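Local coordinates for protein gamma-glutamylcyclotransferase (Homo sapiens, PDB 3CRY) that catalyses the formation of 5-oxoproline from gamma-glutamyl dipeptides, releasing the second amino acid, and works as a homodimer, at residues I68-Q73 with Y125-Y130. The protein carries 1 engineered substitution. Numbering follows the deposited sequence.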
ATOM      1  N   ILE A  68       6.596 -14.491  -5.568  1.00  6.95           N
ATOM      2  CA  ILE A  68       7.473 -13.714  -4.664  1.00  7.55           C
ATOM      3  C   ILE A  68       6.639 -13.116  -3.515  1.00  6.65           C
ATOM      4  O   ILE A  68       5.383 -13.158  -3.542  1.00  7.25           O
ATOM      5  CB  ILE A  68       8.344 -12.676  -5.405  1.00  7.26           C
ATOM      6  CG1 ILE A  68       7.482 -11.671  -6.176  1.00  8.57           C
ATOM      7  CG2 ILE A  68       9.359 -13.396  -6.363  1.00  9.31           C
ATOM      8  CD1 ILE A  68       8.318 -10.569  -6.884  1.00 10.88           C
ATOM      9  N   ALA A  69       7.327 -12.636  -2.480  1.00  6.47           N
ATOM     10  CA  ALA A  69       6.653 -12.362  -1.218  1.00  5.85           C
ATOM     11  C   ALA A  69       5.804 -11.100  -1.265  1.00  5.87           C
ATOM     12  O   ALA A  69       6.208 -10.096  -1.846  1.00  6.18           O
ATOM     13  CB  ALA A  69       7.676 -12.245  -0.071  1.00  6.17           C
ATOM     14  N   THR A  70       4.661 -11.168  -0.598  1.00  5.98           N
ATOM     15  CA  THR A  70       3.815  -9.979  -0.365  1.00  5.63           C
ATOM     16  C   THR A  70       3.121 -10.099   0.991  1.00  5.94           C
ATOM     17  O   THR A  70       3.195 -11.148   1.647  1.00  5.81           O
ATOM     18  CB  THR A  70       2.808  -9.757  -1.526  1.00  6.59           C
ATOM     19  OG1 THR A  70       2.125  -8.494  -1.350  1.00  6.64           O
ATOM     20  CG2 THR A  70       1.751 -10.903  -1.567  1.00  5.79           C
ATOM     21  N   ILE A  71       2.485  -9.023   1.434  1.00  5.51           N
ATOM     22  CA  ILE A  71       1.742  -9.030   2.716  1.00  6.04           C
ATOM     23  C   ILE A  71       0.410  -8.340   2.493  1.00  6.82           C
ATOM     24  O   ILE A  71       0.271  -7.494   1.583  1.00  7.23           O
ATOM     25  CB  ILE A  71       2.517  -8.345   3.874  1.00  6.10           C
ATOM     26  CG1 ILE A  71       2.905  -6.893   3.508  1.00  7.93           C
ATOM     27  CG2 ILE A  71       3.775  -9.187   4.259  1.00  6.29           C
ATOM     28  CD1 ILE A  71       3.608  -6.084   4.629  1.00  6.55           C
ATOM     29  N   PHE A  72      -0.582  -8.730   3.286  1.00  6.28           N
ATOM     30  CA  PHE A  72      -1.885  -8.063   3.208  1.00  8.10           C
ATOM     31  C   PHE A  72      -2.533  -7.991   4.587  1.00  8.30           C
ATOM     32  O   PHE A  72      -2.182  -8.766   5.482  1.00  8.29           O
ATOM     33  CB  PHE A  72      -2.788  -8.703   2.143  1.00  8.65           C
ATOM     34  CG  PHE A  72      -3.195 -10.138   2.432  1.00  9.65           C
ATOM     35  CD1 PHE A  72      -4.220 -10.425   3.345  1.00 11.92           C
ATOM     36  CD2 PHE A  72      -2.587 -11.198   1.749  1.00 12.29           C
ATOM     37  CE1 PHE A  72      -4.612 -11.753   3.587  1.00 13.49           C
ATOM     38  CE2 PHE A  72      -2.975 -12.527   1.980  1.00 13.56           C
ATOM     39  CZ  PHE A  72      -3.980 -12.806   2.893  1.00 12.46           C
ATOM     40  N   GLN A  73      -3.429  -7.025   4.779  1.00  8.02           N
ATOM     41  CA  GLN A  73      -4.043  -6.841   6.104  1.00  8.86           C
ATOM     42  C   GLN A  73      -4.961  -8.003   6.495  1.00  9.44           C
ATOM     43  O   GLN A  73      -5.824  -8.437   5.709  1.00 10.30           O
ATOM     44  CB  GLN A  73      -4.750  -5.480   6.157  1.00  9.07           C
ATOM     45  CG  GLN A  73      -3.738  -4.343   6.184  1.00  9.05           C
ATOM     46  CD  GLN A  73      -4.337  -3.025   5.820  1.00 10.91           C
ATOM     47  OE1 GLN A  73      -4.915  -2.877   4.732  1.00 11.74           O
ATOM     48  NE2 GLN A  73      -4.198  -2.044   6.723  1.00 10.90           N
ATOM     49  N   TYR A 125       6.889  -2.445   1.198  1.00  5.15           N
ATOM     50  CA  TYR A 125       6.304  -2.677  -0.133  1.00  5.46           C
ATOM     51  C   TYR A 125       5.334  -3.819  -0.043  1.00  5.71           C
ATOM     52  O   TYR A 125       5.568  -4.766   0.713  1.00  5.20           O
ATOM     53  CB  TYR A 125       7.387  -3.064  -1.153  1.00  6.77           C
ATOM     54  CG  TYR A 125       8.428  -1.976  -1.324  1.00  6.11           C
ATOM     55  CD1 TYR A 125       8.252  -0.973  -2.282  1.00  7.08           C
ATOM     56  CD2 TYR A 125       9.559  -1.932  -0.500  1.00  6.71           C
ATOM     57  CE1 TYR A 125       9.198   0.047  -2.433  1.00  7.77           C
ATOM     58  CE2 TYR A 125      10.508  -0.914  -0.642  1.00  8.34           C
ATOM     59  CZ  TYR A 125      10.309   0.066  -1.610  1.00  8.83           C
ATOM     60  OH  TYR A 125      11.239   1.060  -1.738  1.00 10.92           O
ATOM     61  N   LEU A 126       4.244  -3.725  -0.810  1.00  4.85           N
ATOM     62  CA  LEU A 126       3.390  -4.899  -1.024  1.00  5.33           C
ATOM     63  C   LEU A 126       2.726  -4.885  -2.403  1.00  6.41           C
ATOM     64  O   LEU A 126       2.689  -3.837  -3.073  1.00  5.94           O
ATOM     65  CB  LEU A 126       2.378  -5.045   0.124  1.00  5.32           C
ATOM     66  CG  LEU A 126       1.402  -3.865   0.348  1.00  6.41           C
ATOM     67  CD1 LEU A 126       0.340  -3.737  -0.736  1.00  6.98           C
ATOM     68  CD2 LEU A 126       0.744  -4.021   1.737  1.00  5.02           C
ATOM     69  N   MET A 127       2.236  -6.047  -2.849  1.00  7.14           N
ATOM     70  CA  MET A 127       1.582  -6.148  -4.166  1.00  8.47           C
ATOM     71  C   MET A 127       0.117  -5.724  -4.044  1.00  8.06           C
ATOM     72  O   MET A 127      -0.533  -6.046  -3.043  1.00  9.14           O
ATOM     73  CB  MET A 127       1.617  -7.594  -4.651  1.00  8.67           C
ATOM     74  CG  MET A 127       2.992  -8.136  -4.869  1.00  9.61           C
ATOM     75  SD  MET A 127       2.864  -9.898  -5.346  1.00 11.71           S
ATOM     76  CE  MET A 127       4.602 -10.286  -5.353  1.00 11.52           C
ATOM     77  N   THR A 128      -0.407  -5.034  -5.055  1.00  7.90           N
ATOM     78  CA  THR A 128      -1.825  -4.654  -5.058  1.00  7.75           C
ATOM     79  C   THR A 128      -2.671  -5.405  -6.084  1.00  7.99           C
ATOM     80  O   THR A 128      -3.912  -5.331  -6.036  1.00  9.50           O
ATOM     81  CB  THR A 128      -2.022  -3.137  -5.311  1.00  7.62           C
ATOM     82  OG1 THR A 128      -1.572  -2.806  -6.632  1.00  7.01           O
ATOM     83  CG2 THR A 128      -1.240  -2.295  -4.299  1.00  7.45           C
ATOM     84  N   ASN A 129      -2.008  -6.117  -7.001  1.00  8.04           N
ATOM     85  CA  ASN A 129      -2.696  -6.822  -8.060  1.00  8.45           C
ATOM     86  C   ASN A 129      -1.855  -8.044  -8.384  1.00  8.93           C
ATOM     87  O   ASN A 129      -0.840  -7.942  -9.069  1.00  9.14           O
ATOM     88  CB  ASN A 129      -2.839  -5.894  -9.297  1.00  8.70           C
ATOM     89  CG  ASN A 129      -3.667  -6.516 -10.404  1.00 11.40           C
ATOM     90  OD1 ASN A 129      -4.034  -7.699 -10.330  1.00 12.91           O
ATOM     91  ND2 ASN A 129      -3.964  -5.738 -11.440  1.00 10.98           N
ATOM     92  N   TYR A 130      -2.232  -9.191  -7.823  1.00  8.61           N
ATOM     93  CA  TYR A 130      -1.422 -10.406  -8.050  1.00  9.07           C
ATOM     94  C   TYR A 130      -2.234 -11.683  -8.006  1.00  9.70           C
ATOM     95  O   TYR A 130      -3.358 -11.686  -7.519  1.00  9.79           O
ATOM     96  CB  TYR A 130      -0.276 -10.494  -7.017  1.00  9.65           C
ATOM     97  CG  TYR A 130      -0.702 -10.862  -5.587  1.00 10.34           C
ATOM     98  CD1 TYR A 130      -1.210  -9.899  -4.698  1.00 12.51           C
ATOM     99  CD2 TYR A 130      -0.579 -12.174  -5.123  1.00 10.46           C
ATOM    100  CE1 TYR A 130      -1.594 -10.253  -3.374  1.00  9.58           C
ATOM    101  CE2 TYR A 130      -0.970 -12.536  -3.814  1.00 10.18           C
ATOM    102  CZ  TYR A 130      -1.479 -11.572  -2.949  1.00 10.46           C
ATOM    103  OH  TYR A 130      -1.838 -11.941  -1.659  1.00 11.40           O
TER
HETATM  104  O   HOH W   1      -0.395  -7.998  -0.987  1.00 10.95           O
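Two partners grip Thr70 OG1. It accepts an almost straight hydrogen bond from Met127 N (2.9 Å, 168° at the hydrogen) and donates its proton to a water 2.6 Å from OG1. That water passes two hydrogen bonds on, so hydroxyl and water together serve three backbone atoms, Met127 N, Met127 O and Ile71 O, where strand 119-126 gives way to a loop. Chi1 of -172° sets OG1 anti to the backbone N; the other branch, CG2, lies over one face of the Tyr130 ring, a CH-pi contact 3.9 Å from CG2 to the ring centroid. A valine here would probably leave Met127 N without its acceptor and the water without a donor. Tyr130 suits its place doubly: its face receives the methyl, while OH lies obliquely by the Phe72 ring and hydrogen-bonds Asp52. The long, unbranched Met127 extends past Thr70 until CE presses tightly on Ile68 CG1 (3.3 Å). Aliphatic Ile71 and Leu126 cross at about a right angle, giving apolar contact beside the water-bridged Ile71 O. Next door, Ala69 lies beside Tyr22 and Tyr139, inferred to bind substrate. Hydroxyl and water thus tie strand 68-74 to the end of strand 119-126, from the other sheet, close to the probable substrate pocket.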